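Local structure of cellulase CEL9M (Clostridium cellulolyticum, 1IA6) at residues 4-9 / 332-337; 82-87 / 425-430; 348-353 / 391-396; 75-80 / 313-318. The protein probably hydrolyses internal beta-1,4-glucosidic linkages in cellulose and related beta-glucans, as a family 9 endoglucanase catalytic module. One frame throughout, in Å; residues are numbered along the deposited sequence. Where two conformers were deposited one is given.

Interaction 1 of 4, residues 4-9 / 332-337; sequences HDYSTA and LAKKQV. With NI (nickel (II) ion), chain D.
Next to the nickel site at the N-terminus of the module, Tyr6 in the first turn of helix 6-15 meets Lys334 and Val337 of helix 327-341. The metal belongs to the N-terminal side: His4 NE2 binds nickel at 2.1 Å, a water is a second ligand with its O also 2.1 Å from nickel, and Ala1 and Asp343 supply further ligands. That water lies in the plane of the imidazole, at its edge. The CB of the same histidine, His4, lies 3.7 Å above the plane of the Tyr6 ring, offset toward its rim. Tyr6 CG stands beside the backbone N (chi1 -58°), and the phenol projects toward helix 327-341, where Val337 CG1 approaches Tyr6 CE1 obliquely at 3.7 Å. Past the methyl group, Lys334 crosses the phenol at about a right angle; its chain runs extended and bends only at the last torsion, bringing NZ to 3.4 Å from Tyr6 OH, a weak hydrogen bond. The stronger partner of both polar ends is Asp338, which is hydrogen-bonded to Tyr6 through OD1 and forms a salt bridge with Lys334 through OD2. Asp5 is the N-cap of helix 6-15: its OD1 accepts from Thr8 N at 3.1 Å with an N-H...O angle of 166°, the donor lying above the carboxylate plane. A largely buried phenol is thus gripped apolar along its ring and polar at its hydroxyl, and the Asp338 carboxylate probably offsets the lysine charge beside the metal-bound histidine.

Interaction 2 of 4, residues 82-87 / 425-430; sequences KESFDA and GAIKFF
Three phenylalanine rings lie outside the contact that Ser84 makes with Ile427 and Lys428. Lys428 CD lies 4.1 Å above one face of the Phe429 ring, offset toward the rim, and Phe429 CB lies over the centre of one face of Phe430. The CB of Phe85 leaves its CA away from 425-430, though the ring swings back to pack against Val420 and Ala424 of helix 413-429, and against Ile14 of helix 6-15. The contact proper rests on a small side chain. Ser84 OG stands beside its own backbone N (chi1 -62°), 3.9 Å from Ile427 CB and equally far from Lys428 CB. Ser84 CB touches Ile427 CG2 at 4.1 Å, the branch anti to the isoleucine backbone N. The CA atoms of Ser84 and Ile427 are 6.0 Å apart, close for two helices. The hydroxyl is hydrogen-bonded to the carbonyl O of Ala424, so a buried polar atom is satisfied at the interface by the backbone of the opposing helix. No salt bridge crosses the contact, Glu83 OE1 and Lys428 NZ being 5.6 Å apart; Lys82 NZ forms one with Asp86 OD2 within its own helix, at 3.4 Å. Short helix 82-87, just after helix 64-80, packs through a serine on the end of helix 413-429, in a protein with the (alpha/alpha)6 barrel of family 9 glycoside hydrolases.

Interaction 3 of 4, residues 348-353 / 391-396; sequences MSYIIG and GGPDQN
A CH-pi contact carries the meeting of Tyr350 with Pro393: CD of the proline lies over one face of the phenol, 4.2 Å from the ring centroid and 28° off its normal. Met348 CG covers the opposite face, 3.8 Å above the plane, and Phe399 meets the ring edge-to-face. An apolar contact sets Pro393 CD 3.8 Å from Tyr350 CZ, and Pro393 CB lies in van der Waals contact with the hydroxyl, 3.6 Å from Tyr350 OH. Gly392 adds its CA, 4.4 Å from Tyr350 CE1 and oblique to the ring; its backbone angles (phi 122°) are those of a glycine. Both segments are irregular: 348-353 follows helix 327-341, whose Tyr339 touches Tyr350 and Pro393 alike, and 391-396 lies between helices 365-368 and 406-409. In family 9 enzymes loops joining the barrel helices shape the substrate cleft, and the Tyr350 side chain is about 8 Å from that of Asp401, a predicted catalytic residue. Backbone hydrogen bonds tie the same loops nearby, Tyr350 with Val390 and Ile352 with Gly387 and Ala388. Asp394 makes an Asx turn, its OD1 accepting from Asn396 N at 2.7 Å, with the donor out of the carboxylate plane, and also from Lys398 N.

Interaction 4 of 4, residues 75-80 / 313-318; sequences GWSLYE and ESMVML
Met315 of helix 306-323 drives its methyl end between Trp76 and Ser77 of helix 64-80, and nearly all the tight packing is there. The methionine is extended throughout, with CG anti to the backbone N (chi1 -180°), which carries CE the whole way across. CE lies 3.5 Å from Trp76 CE3, oblique to the indole, and 4.0 Å from CD2 at the ring fusion. Ser77 was modelled in two conformers; in one, OG is 3.5 Å from Met315 CE and hydrogen-bonded to Ile73 O, so this touch is less certain. Trp215 meets the indole edge-to-face and Trp219 adds a third ring. The contact is looser around Val316, whose CG2 is 4.6 Å from Trp76 CZ3, and toward partly exposed Glu80, farther off from segment 313-318. The indole N-H points to this side: Trp76 NE1 donates to Glu80 OE2 at 3.0 Å, a bent bond of 141° on the anti side of the carboxylate. Glu80 OE1 forms a salt bridge with Lys322. The buried indole therefore has its one polar atom satisfied within its own helix, while its six-membered ring takes an apolar, flexible partner, and the lysine probably offsets the carboxylate charge.

Overall arrangement
Interactions 1, 3 and 4 are buried contacts, and interaction 2 is only partly so; interaction 4 lies deepest, its centre about 11 Å from the chain centre against 18 to 19 Å for the others. Interactions 1, 2 and 4 join helices, whereas interaction 3 ties two loops. Consecutive helices 306-323 and 327-341 link interactions 4 and 1, where Ala333 packs on Leu318. Interaction 2 touches both: Ile427 rests on Tyr6, and Gly425 on Leu318. Interaction 3 reaches the rest through Ile351 against Ala9. Chemistry varies with place: methionine on indole at depth, proline on phenol in the loops, a serine-to-carbonyl bond between helices, and a phenol shared between a methyl group and a lysine beside the nickel site.

Interaction 1 of 4, residues 4-9 / 332-337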
loop_
_atom_site.group_PDB
_atom_site.type_symbol
_atom_site.label_atom_id
_atom_site.label_comp_id
_atom_site.label_asym_id
_atom_site.label_seq_id
_atom_site.Cartn_x
_atom_site.Cartn_y
_atom_site.Cartn_z
ATOM N N HIS A 4 -2.787 16.856 -18.241
ATOM C CA HIS A 4 -2.779 16.690 -16.789
ATOM C C HIS A 4 -1.354 16.705 -16.245
ATOM O O HIS A 4 -0.416 16.287 -16.923
ATOM C CB HIS A 4 -3.463 15.373 -16.411
ATOM C CG HIS A 4 -4.948 15.390 -16.597
ATOM N ND1 HIS A 4 -5.805 15.978 -15.692
ATOM C CD2 HIS A 4 -5.725 14.925 -17.604
ATOM C CE1 HIS A 4 -7.047 15.874 -16.133
ATOM N NE2 HIS A 4 -7.026 15.240 -17.291
ATOM N N ASP A 5 -1.198 17.191 -15.016
ATOM C CA ASP A 5 0.116 17.255 -14.382
ATOM C C ASP A 5 0.339 16.018 -13.516
ATOM O O ASP A 5 0.152 16.058 -12.297
ATOM C CB ASP A 5 0.224 18.518 -13.522
ATOM C CG ASP A 5 1.630 18.749 -12.988
ATOM O OD1 ASP A 5 2.527 17.925 -13.269
ATOM O OD2 ASP A 5 1.837 19.761 -12.287
ATOM N N TYR A 6 0.738 14.919 -14.151
ATOM C CA TYR A 6 0.981 13.667 -13.436
ATOM C C TYR A 6 2.226 13.749 -12.558
ATOM O O TYR A 6 2.320 13.067 -11.542
ATOM C CB TYR A 6 1.149 12.511 -14.424
ATOM C CG TYR A 6 -0.039 12.295 -15.336
ATOM C CD1 TYR A 6 -1.283 11.933 -14.823
ATOM C CD2 TYR A 6 0.081 12.465 -16.712
ATOM C CE1 TYR A 6 -2.381 11.748 -15.665
ATOM C CE2 TYR A 6 -1.007 12.284 -17.560
ATOM C CZ TYR A 6 -2.233 11.927 -17.031
ATOM O OH TYR A 6 -3.312 11.768 -17.869
ATOM N N SER A 7 3.176 14.586 -12.964
ATOM C CA SER A 7 4.420 14.763 -12.227
ATOM C C SER A 7 4.190 15.298 -10.815
ATOM O O SER A 7 4.725 14.757 -9.842
ATOM C CB SER A 7 5.342 15.719 -12.990
ATOM O OG SER A 7 6.571 15.893 -12.310
ATOM N N THR A 8 3.402 16.365 -10.707
ATOM C CA THR A 8 3.114 16.971 -9.415
ATOM C C THR A 8 2.272 16.034 -8.556
ATOM O O THR A 8 2.461 15.953 -7.343
ATOM C CB THR A 8 2.381 18.318 -9.583
ATOM O OG1 THR A 8 3.229 19.235 -10.286
ATOM C CG2 THR A 8 2.037 18.916 -8.224
ATOM N N ALA A 9 1.344 15.321 -9.184
ATOM C CA ALA A 9 0.499 14.388 -8.443
ATOM C C ALA A 9 1.376 13.289 -7.846
ATOM O O ALA A 9 1.176 12.878 -6.704
ATOM C CB ALA A 9 -0.554 13.782 -9.363
ATOM N N LEU A 332 -8.284 2.647 -20.540
ATOM C CA LEU A 332 -9.052 2.432 -19.318
ATOM C C LEU A 332 -8.285 3.008 -18.137
ATOM O O LEU A 332 -8.836 3.766 -17.335
ATOM C CB LEU A 332 -9.307 0.933 -19.101
ATOM C CG LEU A 332 -10.305 0.514 -18.011
ATOM C CD1 LEU A 332 -10.648 -0.957 -18.185
ATOM C CD2 LEU A 332 -9.729 0.764 -16.630
ATOM N N ALA A 333 -7.008 2.649 -18.038
ATOM C CA ALA A 333 -6.159 3.123 -16.950
ATOM C C ALA A 333 -6.081 4.643 -16.916
ATOM O O ALA A 333 -6.172 5.255 -15.849
ATOM C CB ALA A 333 -4.754 2.529 -17.088
ATOM N N LYS A 334 -5.914 5.254 -18.085
ATOM C CA LYS A 334 -5.817 6.702 -18.165
ATOM C C LYS A 334 -7.098 7.386 -17.707
ATOM O O LYS A 334 -7.046 8.428 -17.066
ATOM C CB LYS A 334 -5.483 7.148 -19.590
ATOM C CG LYS A 334 -5.122 8.622 -19.683
ATOM C CD LYS A 334 -4.746 9.020 -21.104
ATOM C CE LYS A 334 -4.161 10.423 -21.146
ATOM N NZ LYS A 334 -5.127 11.460 -20.700
ATOM N N LYS A 335 -8.247 6.802 -18.033
ATOM C CA LYS A 335 -9.517 7.393 -17.628
ATOM C C LYS A 335 -9.689 7.371 -16.111
ATOM O O LYS A 335 -10.207 8.322 -15.526
ATOM C CB LYS A 335 -10.686 6.671 -18.301
ATOM C CG LYS A 335 -10.780 6.931 -19.801
ATOM C CD LYS A 335 -12.045 6.327 -20.395
ATOM C CE LYS A 335 -12.163 6.634 -21.882
ATOM N NZ LYS A 335 -13.427 6.084 -22.454
ATOM N N GLN A 336 -9.247 6.293 -15.472
ATOM C CA GLN A 336 -9.365 6.188 -14.021
ATOM C C GLN A 336 -8.469 7.209 -13.339
ATOM O O GLN A 336 -8.878 7.871 -12.385
ATOM C CB GLN A 336 -8.998 4.780 -13.551
ATOM C CG GLN A 336 -9.841 3.703 -14.201
ATOM C CD GLN A 336 -11.322 4.027 -14.147
ATOM O OE1 GLN A 336 -11.933 4.038 -13.075
ATOM N NE2 GLN A 336 -11.902 4.310 -15.305
ATOM N N VAL A 337 -7.241 7.338 -13.829
ATOM C CA VAL A 337 -6.306 8.294 -13.255
ATOM C C VAL A 337 -6.810 9.719 -13.436
ATOM O O VAL A 337 -6.817 10.508 -12.489
ATOM C CB VAL A 337 -4.914 8.190 -13.908
ATOM C CG1 VAL A 337 -4.008 9.282 -13.369
ATOM C CG2 VAL A 337 -4.311 6.827 -13.629
HETATM NI NI NI D . -8.581 15.265 -18.711
HETATM O O HOH W 1 -8.331 13.606 -19.975
#

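Interaction 2 of 4, residues 82-87 / 425-430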
loop_
_atom_site.group_PDB
_atom_site.type_symbol
_atom_site.label_atom_id
_atom_site.label_comp_id
_atom_site.label_asym_id
_atom_site.label_seq_id
_atom_site.Cartn_x
_atom_site.Cartn_y
_atom_site.Cartn_z
ATOM N N LYS A 82 11.077 2.931 -12.490
ATOM C CA LYS A 82 12.163 3.737 -11.953
ATOM C C LYS A 82 12.414 5.034 -12.720
ATOM O O LYS A 82 12.672 6.074 -12.112
ATOM C CB LYS A 82 13.451 2.915 -11.908
ATOM C CG LYS A 82 14.654 3.687 -11.399
ATOM C CD LYS A 82 15.896 2.816 -11.389
ATOM C CE LYS A 82 17.144 3.644 -11.132
ATOM N NZ LYS A 82 17.022 4.428 -9.877
ATOM N N GLU A 83 12.344 4.968 -14.047
ATOM C CA GLU A 83 12.576 6.142 -14.889
ATOM C C GLU A 83 11.653 7.297 -14.536
ATOM O O GLU A 83 12.059 8.459 -14.566
ATOM C CB GLU A 83 12.385 5.790 -16.370
ATOM C CG GLU A 83 13.421 4.833 -16.940
ATOM C CD GLU A 83 13.454 3.501 -16.215
ATOM O OE1 GLU A 83 12.384 2.868 -16.070
ATOM O OE2 GLU A 83 14.557 3.087 -15.792
ATOM N N SER A 84 10.407 6.975 -14.206
ATOM C CA SER A 84 9.429 7.998 -13.851
ATOM C C SER A 84 9.834 8.757 -12.599
ATOM O O SER A 84 9.623 9.965 -12.509
ATOM C CB SER A 84 8.049 7.369 -13.641
ATOM O OG SER A 84 7.595 6.754 -14.830
ATOM N N PHE A 85 10.404 8.049 -11.627
ATOM C CA PHE A 85 10.839 8.689 -10.394
ATOM C C PHE A 85 12.111 9.513 -10.629
ATOM O O PHE A 85 12.230 10.635 -10.133
ATOM C CB PHE A 85 11.093 7.646 -9.297
ATOM C CG PHE A 85 9.859 6.896 -8.865
ATOM C CD1 PHE A 85 9.386 5.815 -9.603
ATOM C CD2 PHE A 85 9.172 7.274 -7.713
ATOM C CE1 PHE A 85 8.245 5.117 -9.201
ATOM C CE2 PHE A 85 8.030 6.584 -7.303
ATOM C CZ PHE A 85 7.567 5.504 -8.047
ATOM N N ASP A 86 13.056 8.962 -11.385
ATOM C CA ASP A 86 14.300 9.679 -11.663
ATOM C C ASP A 86 14.039 10.982 -12.416
ATOM O O ASP A 86 14.522 12.041 -12.024
ATOM C CB ASP A 86 15.261 8.825 -12.500
ATOM C CG ASP A 86 15.843 7.658 -11.730
ATOM O OD1 ASP A 86 15.901 7.721 -10.484
ATOM O OD2 ASP A 86 16.260 6.677 -12.379
ATOM N N ALA A 87 13.269 10.889 -13.495
ATOM C CA ALA A 87 12.957 12.045 -14.331
ATOM C C ALA A 87 12.243 13.177 -13.602
ATOM O O ALA A 87 12.455 14.350 -13.917
ATOM C CB ALA A 87 12.129 11.601 -15.535
ATOM N N GLY A 425 3.312 4.968 -13.527
ATOM C CA GLY A 425 3.061 4.351 -14.817
ATOM C C GLY A 425 2.481 5.342 -15.812
ATOM O O GLY A 425 2.788 5.289 -17.003
ATOM N N ALA A 426 1.638 6.252 -15.330
ATOM C CA ALA A 426 1.024 7.252 -16.199
ATOM C C ALA A 426 2.096 8.134 -16.826
ATOM O O ALA A 426 2.027 8.475 -18.007
ATOM C CB ALA A 426 0.046 8.109 -15.403
ATOM N N ILE A 427 3.089 8.504 -16.027
ATOM C CA ILE A 427 4.174 9.344 -16.511
ATOM C C ILE A 427 4.922 8.662 -17.650
ATOM O O ILE A 427 5.336 9.313 -18.608
ATOM C CB ILE A 427 5.147 9.687 -15.359
ATOM C CG1 ILE A 427 4.453 10.644 -14.385
ATOM C CG2 ILE A 427 6.424 10.312 -15.906
ATOM C CD1 ILE A 427 5.237 10.937 -13.129
ATOM N N LYS A 428 5.076 7.347 -17.552
ATOM C CA LYS A 428 5.779 6.580 -18.574
ATOM C C LYS A 428 5.015 6.471 -19.891
ATOM O O LYS A 428 5.580 6.672 -20.962
ATOM C CB LYS A 428 6.083 5.170 -18.055
ATOM C CG LYS A 428 6.692 4.240 -19.097
ATOM C CD LYS A 428 6.907 2.845 -18.538
ATOM C CE LYS A 428 7.404 1.887 -19.613
ATOM N NZ LYS A 428 8.674 2.353 -20.239
ATOM N N PHE A 429 3.726 6.170 -19.805
ATOM C CA PHE A 429 2.902 5.988 -20.994
ATOM C C PHE A 429 2.222 7.222 -21.570
ATOM O O PHE A 429 2.046 7.321 -22.785
ATOM C CB PHE A 429 1.842 4.926 -20.715
ATOM C CG PHE A 429 2.398 3.546 -20.556
ATOM C CD1 PHE A 429 2.864 2.840 -21.659
ATOM C CD2 PHE A 429 2.452 2.946 -19.306
ATOM C CE1 PHE A 429 3.374 1.554 -21.518
ATOM C CE2 PHE A 429 2.960 1.661 -19.152
ATOM C CZ PHE A 429 3.421 0.962 -20.260
ATOM N N PHE A 430 1.839 8.160 -20.713
ATOM C CA PHE A 430 1.144 9.356 -21.177
ATOM C C PHE A 430 1.917 10.642 -20.931
ATOM O O PHE A 430 1.655 11.659 -21.572
ATOM C CB PHE A 430 -0.222 9.446 -20.495
ATOM C CG PHE A 430 -0.916 8.121 -20.353
ATOM C CD1 PHE A 430 -1.240 7.363 -21.473
ATOM C CD2 PHE A 430 -1.226 7.621 -19.094
ATOM C CE1 PHE A 430 -1.862 6.125 -21.340
ATOM C CE2 PHE A 430 -1.849 6.383 -18.948
ATOM C CZ PHE A 430 -2.167 5.634 -20.073
#

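Interaction 3 of 4, residues 348-353 / 391-396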
loop_
_atom_site.group_PDB
_atom_site.type_symbol
_atom_site.label_atom_id
_atom_site.label_comp_id
_atom_site.label_asym_id
_atom_site.label_seq_id
_atom_site.Cartn_x
_atom_site.Cartn_y
_atom_site.Cartn_z
ATOM N N MET A 348 -13.811 17.939 -8.800
ATOM C CA MET A 348 -12.874 18.047 -7.694
ATOM C C MET A 348 -11.750 17.033 -7.811
ATOM O O MET A 348 -11.912 15.968 -8.407
ATOM C CB MET A 348 -13.596 17.841 -6.353
ATOM C CG MET A 348 -14.027 16.406 -6.072
ATOM S SD MET A 348 -14.808 16.191 -4.445
ATOM C CE MET A 348 -13.366 16.055 -3.396
ATOM N N SER A 349 -10.598 17.382 -7.255
ATOM C CA SER A 349 -9.461 16.479 -7.252
ATOM C C SER A 349 -9.660 15.589 -6.037
ATOM O O SER A 349 -9.994 16.082 -4.961
ATOM C CB SER A 349 -8.157 17.253 -7.085
ATOM O OG SER A 349 -7.142 16.400 -6.581
ATOM N N TYR A 350 -9.466 14.286 -6.204
ATOM C CA TYR A 350 -9.621 13.370 -5.085
ATOM C C TYR A 350 -8.317 13.170 -4.324
ATOM O O TYR A 350 -8.233 12.354 -3.400
ATOM C CB TYR A 350 -10.211 12.047 -5.567
ATOM C CG TYR A 350 -11.698 12.177 -5.808
ATOM C CD1 TYR A 350 -12.568 12.408 -4.745
ATOM C CD2 TYR A 350 -12.231 12.136 -7.097
ATOM C CE1 TYR A 350 -13.931 12.599 -4.954
ATOM C CE2 TYR A 350 -13.599 12.326 -7.320
ATOM C CZ TYR A 350 -14.439 12.556 -6.244
ATOM O OH TYR A 350 -15.789 12.743 -6.441
ATOM N N ILE A 351 -7.302 13.934 -4.721
ATOM C CA ILE A 351 -6.014 13.914 -4.043
ATOM C C ILE A 351 -5.955 15.241 -3.291
ATOM O O ILE A 351 -5.953 16.310 -3.901
ATOM C CB ILE A 351 -4.829 13.850 -5.031
ATOM C CG1 ILE A 351 -4.845 12.521 -5.791
ATOM C CG2 ILE A 351 -3.519 13.989 -4.273
ATOM C CD1 ILE A 351 -3.742 12.409 -6.827
ATOM N N ILE A 352 -5.930 15.180 -1.966
ATOM C CA ILE A 352 -5.891 16.401 -1.169
ATOM C C ILE A 352 -4.641 17.233 -1.464
ATOM O O ILE A 352 -3.543 16.695 -1.597
ATOM C CB ILE A 352 -5.952 16.070 0.339
ATOM C CG1 ILE A 352 -7.309 15.438 0.672
ATOM C CG2 ILE A 352 -5.735 17.333 1.173
ATOM C CD1 ILE A 352 -7.427 14.962 2.105
ATOM N N GLY A 353 -4.820 18.545 -1.585
ATOM C CA GLY A 353 -3.691 19.423 -1.847
ATOM C C GLY A 353 -3.264 19.519 -3.299
ATOM O O GLY A 353 -2.304 20.222 -3.626
ATOM N N GLY A 391 -11.427 8.251 0.165
ATOM C CA GLY A 391 -12.256 7.114 -0.200
ATOM C C GLY A 391 -12.861 7.247 -1.585
ATOM O O GLY A 391 -12.715 6.357 -2.424
ATOM N N GLY A 392 -13.544 8.360 -1.834
ATOM C CA GLY A 392 -14.144 8.563 -3.139
ATOM C C GLY A 392 -15.649 8.770 -3.107
ATOM O O GLY A 392 -16.253 8.783 -2.038
ATOM N N PRO A 393 -16.283 8.926 -4.280
ATOM C CA PRO A 393 -17.726 9.144 -4.440
ATOM C C PRO A 393 -18.565 7.872 -4.468
ATOM O O PRO A 393 -18.031 6.763 -4.446
ATOM C CB PRO A 393 -17.796 9.879 -5.767
ATOM C CG PRO A 393 -16.761 9.131 -6.573
ATOM C CD PRO A 393 -15.599 8.989 -5.587
ATOM N N ASP A 394 -19.886 8.041 -4.514
ATOM C CA ASP A 394 -20.778 6.893 -4.592
ATOM C C ASP A 394 -20.908 6.534 -6.068
ATOM O O ASP A 394 -20.264 7.158 -6.917
ATOM C CB ASP A 394 -22.159 7.190 -3.976
ATOM C CG ASP A 394 -22.888 8.352 -4.645
ATOM O OD1 ASP A 394 -22.599 8.681 -5.813
ATOM O OD2 ASP A 394 -23.784 8.930 -3.991
ATOM N N GLN A 395 -21.727 5.539 -6.384
ATOM C CA GLN A 395 -21.873 5.119 -7.769
ATOM C C GLN A 395 -22.587 6.134 -8.656
ATOM O O GLN A 395 -22.781 5.898 -9.848
ATOM C CB GLN A 395 -22.563 3.750 -7.838
ATOM C CG GLN A 395 -23.954 3.678 -7.251
ATOM C CD GLN A 395 -24.467 2.246 -7.205
ATOM O OE1 GLN A 395 -24.179 1.496 -6.269
ATOM N NE2 GLN A 395 -25.211 1.853 -8.230
ATOM N N ASN A 396 -22.951 7.271 -8.070
ATOM C CA ASN A 396 -23.620 8.344 -8.799
ATOM C C ASN A 396 -22.647 9.515 -8.969
ATOM O O ASN A 396 -23.039 10.610 -9.370
ATOM C CB ASN A 396 -24.857 8.809 -8.023
ATOM C CG ASN A 396 -25.892 7.709 -7.860
ATOM O OD1 ASN A 396 -26.628 7.675 -6.872
ATOM N ND2 ASN A 396 -25.962 6.812 -8.835
#

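Interaction 4 of 4, residues 75-80 / 313-318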
loop_
_atom_site.group_PDB
_atom_site.type_symbol
_atom_site.label_atom_id
_atom_site.label_comp_id
_atom_site.label_asym_id
_atom_site.label_seq_id
_atom_site.Cartn_x
_atom_site.Cartn_y
_atom_site.Cartn_z
ATOM N N GLY A 75 7.434 -0.500 -3.384
ATOM C CA GLY A 75 8.683 -1.033 -3.904
ATOM C C GLY A 75 8.520 -1.519 -5.335
ATOM O O GLY A 75 9.420 -1.367 -6.157
ATOM N N TRP A 76 7.365 -2.108 -5.635
ATOM C CA TRP A 76 7.092 -2.608 -6.976
ATOM C C TRP A 76 7.021 -1.439 -7.960
ATOM O O TRP A 76 7.510 -1.538 -9.087
ATOM C CB TRP A 76 5.773 -3.397 -6.983
ATOM C CG TRP A 76 5.513 -4.183 -8.240
ATOM C CD1 TRP A 76 6.441 -4.635 -9.132
ATOM C CD2 TRP A 76 4.244 -4.664 -8.706
ATOM N NE1 TRP A 76 5.834 -5.366 -10.123
ATOM C CE2 TRP A 76 4.485 -5.401 -9.887
ATOM C CE3 TRP A 76 2.928 -4.546 -8.238
ATOM C CZ2 TRP A 76 3.458 -6.018 -10.611
ATOM C CZ3 TRP A 76 1.903 -5.160 -8.959
ATOM C CH2 TRP A 76 2.178 -5.887 -10.132
ATOM N N SER A 77 6.423 -0.339 -7.516
ATOM C CA SER A 77 6.285 0.854 -8.344
ATOM C C SER A 77 7.653 1.382 -8.772
ATOM O O SER A 77 7.869 1.707 -9.941
ATOM C CB SER A 77 5.538 1.948 -7.572
ATOM O OG SER A 77 4.267 1.495 -7.130
ATOM N N LEU A 78 8.573 1.460 -7.817
ATOM C CA LEU A 78 9.919 1.961 -8.082
ATOM C C LEU A 78 10.692 1.003 -8.988
ATOM O O LEU A 78 11.432 1.427 -9.875
ATOM C CB LEU A 78 10.678 2.150 -6.767
ATOM C CG LEU A 78 12.091 2.742 -6.855
ATOM C CD1 LEU A 78 12.034 4.129 -7.480
ATOM C CD2 LEU A 78 12.693 2.811 -5.462
ATOM N N TYR A 79 10.512 -0.291 -8.754
ATOM C CA TYR A 79 11.188 -1.318 -9.537
ATOM C C TYR A 79 10.757 -1.327 -11.002
ATOM O O TYR A 79 11.591 -1.426 -11.901
ATOM C CB TYR A 79 10.923 -2.699 -8.927
ATOM C CG TYR A 79 11.619 -3.834 -9.650
ATOM C CD1 TYR A 79 12.983 -4.064 -9.479
ATOM C CD2 TYR A 79 10.912 -4.673 -10.509
ATOM C CE1 TYR A 79 13.627 -5.109 -10.145
ATOM C CE2 TYR A 79 11.543 -5.716 -11.180
ATOM C CZ TYR A 79 12.898 -5.929 -10.992
ATOM O OH TYR A 79 13.520 -6.969 -11.642
ATOM N N GLU A 80 9.453 -1.223 -11.240
ATOM C CA GLU A 80 8.919 -1.255 -12.602
ATOM C C GLU A 80 8.974 0.068 -13.363
ATOM O O GLU A 80 9.127 0.071 -14.586
ATOM C CB GLU A 80 7.462 -1.731 -12.586
ATOM C CG GLU A 80 7.230 -3.115 -11.989
ATOM C CD GLU A 80 7.719 -4.250 -12.876
ATOM O OE1 GLU A 80 8.018 -4.014 -14.066
ATOM O OE2 GLU A 80 7.788 -5.394 -12.380
ATOM N N GLU A 313 -6.118 -1.485 -9.734
ATOM C CA GLU A 313 -6.298 -2.270 -10.952
ATOM C C GLU A 313 -5.568 -1.582 -12.103
ATOM O O GLU A 313 -4.930 -2.235 -12.926
ATOM C CB GLU A 313 -7.788 -2.410 -11.285
ATOM C CG GLU A 313 -8.095 -3.217 -12.552
ATOM C CD GLU A 313 -7.846 -4.714 -12.404
ATOM O OE1 GLU A 313 -7.748 -5.211 -11.261
ATOM O OE2 GLU A 313 -7.770 -5.402 -13.444
ATOM N N SER A 314 -5.655 -0.256 -12.157
ATOM C CA SER A 314 -4.997 0.494 -13.220
ATOM C C SER A 314 -3.480 0.312 -13.168
ATOM O O SER A 314 -2.822 0.221 -14.206
ATOM C CB SER A 314 -5.362 1.976 -13.122
ATOM O OG SER A 314 -6.756 2.157 -13.319
ATOM N N MET A 315 -2.924 0.248 -11.963
ATOM C CA MET A 315 -1.485 0.060 -11.828
ATOM C C MET A 315 -1.061 -1.291 -12.411
ATOM O O MET A 315 -0.074 -1.376 -13.145
ATOM C CB MET A 315 -1.059 0.133 -10.358
ATOM C CG MET A 315 0.442 -0.057 -10.177
ATOM S SD MET A 315 0.941 -0.342 -8.480
ATOM C CE MET A 315 2.561 -1.052 -8.744
ATOM N N VAL A 316 -1.804 -2.345 -12.082
ATOM C CA VAL A 316 -1.488 -3.678 -12.586
ATOM C C VAL A 316 -1.551 -3.697 -14.113
ATOM O O VAL A 316 -0.681 -4.271 -14.772
ATOM C CB VAL A 316 -2.463 -4.737 -12.019
ATOM C CG1 VAL A 316 -2.121 -6.116 -12.575
ATOM C CG2 VAL A 316 -2.381 -4.749 -10.496
ATOM N N MET A 317 -2.575 -3.065 -14.676
ATOM C CA MET A 317 -2.714 -3.012 -16.127
ATOM C C MET A 317 -1.535 -2.292 -16.777
ATOM O O MET A 317 -1.076 -2.690 -17.846
ATOM C CB MET A 317 -4.015 -2.310 -16.520
ATOM C CG MET A 317 -5.265 -3.058 -16.111
ATOM S SD MET A 317 -6.750 -2.186 -16.632
ATOM C CE MET A 317 -7.950 -3.531 -16.605
ATOM N N LEU A 318 -1.040 -1.234 -16.140
ATOM C CA LEU A 318 0.092 -0.500 -16.708
ATOM C C LEU A 318 1.400 -1.281 -16.622
ATOM O O LEU A 318 2.267 -1.146 -17.487
ATOM C CB LEU A 318 0.248 0.868 -16.033
ATOM C CG LEU A 318 -0.881 1.863 -16.320
ATOM C CD1 LEU A 318 -0.507 3.224 -15.763
ATOM C CD2 LEU A 318 -1.125 1.958 -17.822
#